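Side-chain contact in hypothetical sugar ABC-transporter sugar binding protein (Arthrobacter globiformis, PDB 7BVT), which binds cyclic alpha-maltosyl-1,6-maltose and probably delivers it to a sugar ABC transporter as its extracellular solute-binding component: residues D69-T72 with K73-S77. Residues are numbered along the deposited sequence; the frame is centred on the assembly and turned at random.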
loop_
_atom_site.group_PDB
_atom_site.type_symbol
_atom_site.label_atom_id
_atom_site.label_comp_id
_atom_site.label_asym_id
_atom_site.label_seq_id
_atom_site.Cartn_x
_atom_site.Cartn_y
_atom_site.Cartn_z
ATOM N N ASP A 69 14.644 -10.266 -6.621
ATOM C CA ASP A 69 14.869 -11.436 -7.516
ATOM C C ASP A 69 13.545 -12.148 -7.855
ATOM O O ASP A 69 13.554 -13.077 -8.617
ATOM C CB ASP A 69 15.809 -12.430 -6.838
ATOM C CG ASP A 69 17.183 -11.833 -6.535
ATOM O OD1 ASP A 69 17.626 -11.009 -7.336
ATOM O OD2 ASP A 69 17.710 -12.090 -5.431
ATOM N N PHE A 70 12.434 -11.745 -7.261
ATOM C CA PHE A 70 11.232 -12.630 -7.176
ATOM C C PHE A 70 10.577 -12.788 -8.551
ATOM O O PHE A 70 10.274 -13.918 -8.984
ATOM C CB PHE A 70 10.276 -12.032 -6.129
ATOM C CG PHE A 70 9.217 -12.978 -5.622
ATOM C CD1 PHE A 70 8.072 -13.208 -6.370
ATOM C CD2 PHE A 70 9.321 -13.566 -4.369
ATOM C CE1 PHE A 70 7.064 -14.018 -5.872
ATOM C CE2 PHE A 70 8.317 -14.396 -3.891
ATOM C CZ PHE A 70 7.198 -14.639 -4.663
ATOM N N LEU A 71 10.296 -11.707 -9.270
ATOM C CA LEU A 71 9.643 -11.800 -10.582
ATOM C C LEU A 71 10.566 -12.537 -11.551
ATOM O O LEU A 71 10.083 -13.337 -12.362
ATOM C CB LEU A 71 9.286 -10.417 -11.110
ATOM C CG LEU A 71 8.181 -9.754 -10.309
ATOM C CD1 LEU A 71 7.872 -8.399 -10.861
ATOM C CD2 LEU A 71 6.926 -10.625 -10.300
ATOM N N THR A 72 11.849 -12.220 -11.512
ATOM C CA THR A 72 12.767 -12.880 -12.468
ATOM C C THR A 72 12.818 -14.393 -12.183
ATOM O O THR A 72 12.814 -15.172 -13.113
ATOM C CB THR A 72 14.148 -12.216 -12.467
ATOM O OG1 THR A 72 13.998 -10.859 -12.902
ATOM C CG2 THR A 72 15.089 -12.929 -13.410
ATOM N N LYS A 73 12.737 -14.808 -10.937
ATOM C CA LYS A 73 12.653 -16.246 -10.612
ATOM C C LYS A 73 11.354 -16.846 -11.176
ATOM O O LYS A 73 11.360 -17.975 -11.730
ATOM C CB LYS A 73 12.767 -16.428 -9.111
ATOM C CG LYS A 73 12.737 -17.869 -8.696
ATOM C CD LYS A 73 13.571 -18.232 -7.561
ATOM C CE LYS A 73 13.326 -19.691 -7.255
ATOM N NZ LYS A 73 14.590 -20.431 -7.096
ATOM N N LEU A 74 10.230 -16.160 -11.008
ATOM C CA LEU A 74 8.980 -16.715 -11.572
ATOM C C LEU A 74 9.037 -16.841 -13.096
ATOM O O LEU A 74 8.553 -17.864 -13.600
ATOM C CB LEU A 74 7.818 -15.841 -11.132
ATOM C CG LEU A 74 7.486 -15.890 -9.655
ATOM C CD1 LEU A 74 6.369 -14.894 -9.366
ATOM C CD2 LEU A 74 7.073 -17.248 -9.202
ATOM N N ARG A 75 9.615 -15.873 -13.837
ATOM C CA ARG A 75 9.707 -15.964 -15.295
ATOM C C ARG A 75 10.540 -17.196 -15.679
ATOM O O ARG A 75 10.169 -17.903 -16.590
ATOM C CB ARG A 75 10.254 -14.659 -15.870
ATOM C CG ARG A 75 9.322 -13.471 -15.693
ATOM C CD ARG A 75 9.866 -12.265 -16.453
ATOM N NE ARG A 75 9.304 -11.002 -15.945
ATOM C CZ ARG A 75 9.923 -10.159 -15.103
ATOM N NH1 ARG A 75 11.158 -10.390 -14.676
ATOM N NH2 ARG A 75 9.302 -9.053 -14.722
ATOM N N ALA A 76 11.680 -17.403 -15.015
ATOM C CA ALA A 76 12.550 -18.563 -15.316
ATOM C C ALA A 76 11.796 -19.875 -15.002
ATOM O O ALA A 76 11.821 -20.847 -15.796
ATOM C CB ALA A 76 13.822 -18.449 -14.518
ATOM N N SER A 77 11.085 -19.889 -13.887
ATOM C CA SER A 77 10.340 -21.061 -13.390
ATOM C C SER A 77 9.180 -21.392 -14.357
ATOM O O SER A 77 8.836 -22.594 -14.504
ATOM C CB SER A 77 9.876 -20.810 -11.974
ATOM O OG SER A 77 10.965 -20.781 -11.020
#
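Asp69 O accepts Lys73 N at 3.0 Å, the first of four successive i to i+4 bonds that make the start of helix 70-80 a worked example of an amphipathic alpha-helix. This helix belongs to the lobe of the solute-binding fold built around the parallel strands 28-34, 58-64 and 86-90. One residue on, Phe70 and Leu74 meet twice over. Phe70 O accepts Leu74 N, and the ring atoms CD1 and CE1 of Phe70 meet the Leu74 CD1 methyl obliquely, with Phe70 CE1 to Leu74 CD1 at 3.7 Å. The pair is buried against Trp33 of strand 28-34, whose indole also receives Lys73 in a cation-pi contact. Leu71 stands at the border of this apolar face: its CD2 lies a loose 4.4 Å from Leu74 CD1, while CB lies under the flat face of the Arg75 guanidinium and CD1 reaches the margin near NH2. Helix 94-100 covers this flank, Ile97 touching both leucines and Ile100 touching Arg75. The arginine folds back over the preceding turn, its aliphatic CG 3.4 Å from Leu71 O, which also accepts Arg75 N. From CG to NE its chain is extended, carrying the flat head over Leu71 and up to Thr72 on the exposed side. Thr72 O closes the series by accepting Ala76 N at 167°, the straightest N-H approach of the four. The threonine OG1, anti to the carbonyl carbon, sits at the rim of the guanidinium, in its plane, with Thr72 OG1 to Arg75 NH1 3.4 Å.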